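Local coordinates for protein reducing-end xylose-releasing exo-oligoxylanase Rex8A (Paenibacillus barcinonensis, PDB 6SUD) that hydrolyses xylooligosaccharides from their reducing ends, releasing xylose during the breakdown of xylan, at residues G104-P116 against S122-A134. The protein carries 1 engineered substitution. Residues are numbered along the deposited sequence; the frame is centred on the assembly and turned at random.
Sequences GRYKDYFAWHCKP and SPGPAPDGEEFFA. With XYP (beta-D-xylopyranose), chain K.
Tyr106 lays one face of its ring on the loop at Gly124 and Pro125: Pro125 CD sits 3.9 Å from the ring centroid and Gly124 CA beside it, two CH-pi contacts, while Arg105 CG covers the opposite face. The hydroxyl of Tyr106 is hydrogen-bonded to Glu189. Pro125 is also touched by Tyr109, whose CD2 lies 3.7 Å from Pro125 CG.

Deeper in, Glu130 reaches back from the helix 127-144. Its chain bends at chi2 and brings OE2 to 2.7 Å from Phe110 N in a nearly straight bond (168°), met on the anti side and well out of the carboxylate plane. A water that accepts from Ala126 N lies within hydrogen-bonding distance of both Glu130 OE1 and Phe110 O, linking the two backbones to the carboxylate. The Phe110 ring turns its edge to this carboxylate and one face to Phe133, whose CE2 comes within 3.5 Å of Phe110 CG; the rings are tilted by 36°. Met99 and Met76, from neighbouring helices, pack around this pair.

Trp112 N donates to Gly124 O at 2.9 Å. With CG set between the backbone N and the carbonyl carbon (chi1 76°), the indole turns its edge to that same carbonyl and to Ser122, while His113 CD2 lies over one face. Trp112 CB rests 3.8 Å from Ala126 CB, and beyond them lies the sugar: Trp112 CZ3 approaches O5 of the xylose, whose O3 donates to Asp128 OD2 at 2.6 Å. Loop and helix start together wall the xylose-binding cleft of the (alpha/alpha)6 barrel of family 8 glycoside hydrolases, close to Glu70, the inferred proton donor.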
# COMPACT_ATOMS: atom_id res chain seq x y z
N GLY A 104 13.59 -16.42 -16.59
CA GLY A 104 13.09 -15.62 -17.72
C GLY A 104 13.10 -14.14 -17.40
O GLY A 104 13.76 -13.75 -16.41
N ARG A 105 12.39 -13.34 -18.20
CA ARG A 105 12.50 -11.86 -18.16
C ARG A 105 11.97 -11.32 -16.83
O ARG A 105 12.37 -10.19 -16.48
CB ARG A 105 11.79 -11.21 -19.35
CG ARG A 105 10.27 -11.33 -19.37
CD ARG A 105 9.66 -10.39 -20.40
NE ARG A 105 10.26 -10.58 -21.72
CZ ARG A 105 11.09 -9.72 -22.33
NH1 ARG A 105 11.44 -8.58 -21.78
NH2 ARG A 105 11.57 -10.04 -23.52
N TYR A 106 11.15 -12.09 -16.10
CA TYR A 106 10.51 -11.65 -14.83
C TYR A 106 11.07 -12.41 -13.61
O TYR A 106 10.44 -12.40 -12.54
CB TYR A 106 8.99 -11.82 -14.91
CG TYR A 106 8.30 -11.04 -16.00
CD1 TYR A 106 8.58 -9.70 -16.22
CD2 TYR A 106 7.34 -11.63 -16.81
CE1 TYR A 106 7.95 -8.97 -17.22
CE2 TYR A 106 6.70 -10.92 -17.81
CZ TYR A 106 7.00 -9.58 -18.02
OH TYR A 106 6.37 -8.88 -19.00
N LYS A 107 12.24 -13.04 -13.75
CA LYS A 107 12.88 -13.85 -12.68
C LYS A 107 12.87 -13.07 -11.36
O LYS A 107 13.36 -11.93 -11.35
CB LYS A 107 14.33 -14.16 -13.08
CG LYS A 107 15.07 -15.10 -12.14
CD LYS A 107 16.41 -15.56 -12.68
CE LYS A 107 17.51 -14.55 -12.47
NZ LYS A 107 18.06 -14.62 -11.09
N ASP A 108 12.33 -13.68 -10.30
CA ASP A 108 12.33 -13.16 -8.90
C ASP A 108 11.19 -12.15 -8.70
O ASP A 108 10.88 -11.86 -7.54
CB ASP A 108 13.68 -12.55 -8.51
CG ASP A 108 14.85 -13.52 -8.61
OD1 ASP A 108 14.61 -14.74 -8.58
OD2 ASP A 108 16.01 -13.04 -8.71
N TYR A 109 10.58 -11.64 -9.78
CA TYR A 109 9.28 -10.91 -9.72
C TYR A 109 8.14 -11.91 -9.47
O TYR A 109 8.33 -13.14 -9.59
CB TYR A 109 9.00 -10.13 -11.00
CG TYR A 109 9.93 -9.00 -11.35
CD1 TYR A 109 10.73 -8.36 -10.40
CD2 TYR A 109 9.96 -8.50 -12.64
CE1 TYR A 109 11.53 -7.29 -10.74
CE2 TYR A 109 10.76 -7.44 -13.00
CZ TYR A 109 11.54 -6.82 -12.04
OH TYR A 109 12.33 -5.76 -12.40
N PHE A 110 6.96 -11.38 -9.15
CA PHE A 110 5.72 -12.15 -8.87
C PHE A 110 4.71 -11.87 -9.98
O PHE A 110 4.56 -10.69 -10.35
CB PHE A 110 5.14 -11.77 -7.51
CG PHE A 110 6.09 -12.02 -6.37
CD1 PHE A 110 7.11 -11.12 -6.09
CD2 PHE A 110 6.00 -13.18 -5.61
CE1 PHE A 110 8.01 -11.36 -5.06
CE2 PHE A 110 6.89 -13.42 -4.58
CZ PHE A 110 7.89 -12.50 -4.30
N ALA A 111 4.11 -12.91 -10.52
CA ALA A 111 2.99 -12.81 -11.49
C ALA A 111 1.87 -12.03 -10.81
O ALA A 111 1.60 -12.31 -9.63
CB ALA A 111 2.56 -14.20 -11.92
N TRP A 112 1.32 -11.00 -11.45
CA TRP A 112 0.52 -10.00 -10.70
C TRP A 112 -0.79 -10.65 -10.23
O TRP A 112 -1.36 -10.17 -9.25
CB TRP A 112 0.27 -8.72 -11.49
CG TRP A 112 -0.75 -8.77 -12.59
CD1 TRP A 112 -0.52 -9.08 -13.89
CD2 TRP A 112 -2.14 -8.41 -12.51
NE1 TRP A 112 -1.67 -8.96 -14.62
CE2 TRP A 112 -2.68 -8.56 -13.80
CE3 TRP A 112 -2.99 -8.00 -11.47
CZ2 TRP A 112 -4.03 -8.31 -14.09
CZ3 TRP A 112 -4.31 -7.76 -11.75
CH2 TRP A 112 -4.81 -7.89 -13.04
N HIS A 113 -1.27 -11.70 -10.88
CA HIS A 113 -2.51 -12.36 -10.43
C HIS A 113 -2.53 -13.83 -10.85
O HIS A 113 -1.89 -14.18 -11.84
CB HIS A 113 -3.76 -11.55 -10.84
CG HIS A 113 -4.21 -11.73 -12.25
ND1 HIS A 113 -5.55 -11.74 -12.60
CD2 HIS A 113 -3.52 -11.84 -13.41
CE1 HIS A 113 -5.66 -11.91 -13.91
NE2 HIS A 113 -4.44 -11.94 -14.43
N CYS A 114 -3.27 -14.64 -10.10
CA CYS A 114 -3.45 -16.08 -10.37
C CYS A 114 -4.84 -16.49 -9.91
O CYS A 114 -5.50 -15.72 -9.17
CB CYS A 114 -2.36 -16.92 -9.69
SG CYS A 114 -2.33 -16.81 -7.88
N LYS A 115 -5.28 -17.66 -10.35
CA LYS A 115 -6.53 -18.27 -9.83
C LYS A 115 -6.29 -18.64 -8.38
O LYS A 115 -5.15 -18.87 -7.99
CB LYS A 115 -6.89 -19.51 -10.64
CG LYS A 115 -7.21 -19.25 -12.10
CD LYS A 115 -7.53 -20.52 -12.84
CE LYS A 115 -8.88 -21.08 -12.46
NZ LYS A 115 -9.13 -22.37 -13.14
N PRO A 116 -7.33 -18.72 -7.53
CA PRO A 116 -7.15 -19.15 -6.14
C PRO A 116 -6.39 -20.48 -5.97
O PRO A 116 -5.69 -20.62 -4.98
CB PRO A 116 -8.58 -19.22 -5.60
CG PRO A 116 -9.37 -18.27 -6.47
CD PRO A 116 -8.73 -18.37 -7.84
N SER A 122 -1.57 -14.29 -15.79
CA SER A 122 -0.65 -13.45 -16.60
C SER A 122 0.71 -13.48 -15.93
O SER A 122 0.77 -13.53 -14.71
CB SER A 122 -1.22 -12.05 -16.71
OG SER A 122 -0.25 -11.14 -17.17
N PRO A 123 1.83 -13.55 -16.67
CA PRO A 123 3.15 -13.57 -16.03
C PRO A 123 3.67 -12.20 -15.57
O PRO A 123 4.54 -12.17 -14.70
CB PRO A 123 4.05 -14.14 -17.14
CG PRO A 123 3.39 -13.67 -18.42
CD PRO A 123 1.90 -13.68 -18.13
N GLY A 124 3.15 -11.11 -16.14
CA GLY A 124 3.62 -9.74 -15.87
C GLY A 124 3.44 -9.35 -14.40
O GLY A 124 2.44 -9.71 -13.79
N PRO A 125 4.41 -8.64 -13.79
CA PRO A 125 4.31 -8.18 -12.41
C PRO A 125 3.68 -6.79 -12.21
O PRO A 125 3.56 -6.03 -13.15
CB PRO A 125 5.79 -8.14 -12.03
CG PRO A 125 6.43 -7.56 -13.28
CD PRO A 125 5.69 -8.23 -14.41
N ALA A 126 3.32 -6.50 -10.96
CA ALA A 126 2.79 -5.21 -10.48
C ALA A 126 3.72 -4.68 -9.40
O ALA A 126 3.71 -5.18 -8.28
CB ALA A 126 1.38 -5.39 -9.97
N PRO A 127 4.59 -3.69 -9.70
CA PRO A 127 5.60 -3.21 -8.75
C PRO A 127 5.11 -2.85 -7.34
O PRO A 127 5.91 -2.97 -6.44
CB PRO A 127 6.16 -1.95 -9.43
CG PRO A 127 5.93 -2.15 -10.90
CD PRO A 127 4.72 -3.05 -11.02
N ASP A 128 3.86 -2.44 -7.14
CA ASP A 128 3.37 -2.14 -5.77
C ASP A 128 3.31 -3.44 -4.96
O ASP A 128 3.33 -3.38 -3.70
CB ASP A 128 2.02 -1.41 -5.74
CG ASP A 128 0.87 -2.11 -6.43
OD1 ASP A 128 1.13 -2.90 -7.39
OD2 ASP A 128 -0.29 -1.85 -6.02
N GLY A 129 3.21 -4.57 -5.65
CA GLY A 129 3.31 -5.89 -5.00
C GLY A 129 4.70 -6.11 -4.44
O GLY A 129 4.86 -6.26 -3.22
N GLU A 130 5.70 -6.08 -5.33
CA GLU A 130 7.13 -6.31 -4.98
C GLU A 130 7.56 -5.42 -3.81
O GLU A 130 8.17 -5.94 -2.86
CB GLU A 130 8.02 -6.09 -6.22
CG GLU A 130 8.16 -7.31 -7.12
CD GLU A 130 6.93 -7.76 -7.90
OE1 GLU A 130 5.87 -7.16 -7.74
OE2 GLU A 130 7.04 -8.69 -8.70
N GLU A 131 7.26 -4.13 -3.82
CA GLU A 131 7.77 -3.22 -2.76
C GLU A 131 7.09 -3.52 -1.41
O GLU A 131 7.77 -3.42 -0.39
CB GLU A 131 7.62 -1.77 -3.19
CG GLU A 131 6.19 -1.33 -3.38
CD GLU A 131 6.11 0.07 -3.92
OE1 GLU A 131 7.12 0.79 -3.84
OE2 GLU A 131 5.04 0.42 -4.45
N PHE A 132 5.83 -3.94 -1.38
CA PHE A 132 5.20 -4.36 -0.10
C PHE A 132 5.75 -5.71 0.36
O PHE A 132 5.92 -5.88 1.57
CB PHE A 132 3.68 -4.45 -0.17
CG PHE A 132 2.97 -3.20 0.30
CD1 PHE A 132 2.85 -2.11 -0.55
CD2 PHE A 132 2.36 -3.14 1.54
CE1 PHE A 132 2.19 -0.97 -0.14
CE2 PHE A 132 1.68 -2.00 1.94
CZ PHE A 132 1.59 -0.91 1.09
N PHE A 133 5.95 -6.66 -0.56
CA PHE A 133 6.52 -7.98 -0.19
C PHE A 133 7.84 -7.72 0.53
O PHE A 133 8.05 -8.20 1.66
CB PHE A 133 6.75 -8.88 -1.40
CG PHE A 133 5.58 -9.65 -1.95
CD1 PHE A 133 4.77 -10.42 -1.14
CD2 PHE A 133 5.35 -9.69 -3.32
CE1 PHE A 133 3.74 -11.17 -1.68
CE2 PHE A 133 4.30 -10.43 -3.86
CZ PHE A 133 3.51 -11.18 -3.03
N ALA A 134 8.71 -6.92 -0.10
CA ALA A 134 10.07 -6.64 0.39
C ALA A 134 9.97 -5.98 1.78
O ALA A 134 10.67 -6.44 2.71
CB ALA A 134 10.79 -5.76 -0.59
O1 XYP K . -5.75 -3.98 -10.36
C1 XYP K . -4.36 -3.90 -9.96
C2 XYP K . -4.06 -2.71 -9.04
C3 XYP K . -2.57 -2.58 -8.75
C4 XYP K . -1.93 -3.96 -8.78
C5 XYP K . -2.96 -5.00 -8.35
O2 XYP K . -4.57 -1.48 -9.58
O3 XYP K . -2.43 -1.93 -7.47
O4 XYP K . -1.50 -4.25 -10.11
O5 XYP K . -4.05 -5.10 -9.26
O HOH W 1 3.76 -8.48 -8.85
O HOH W 2 -2.52 -9.48 -17.98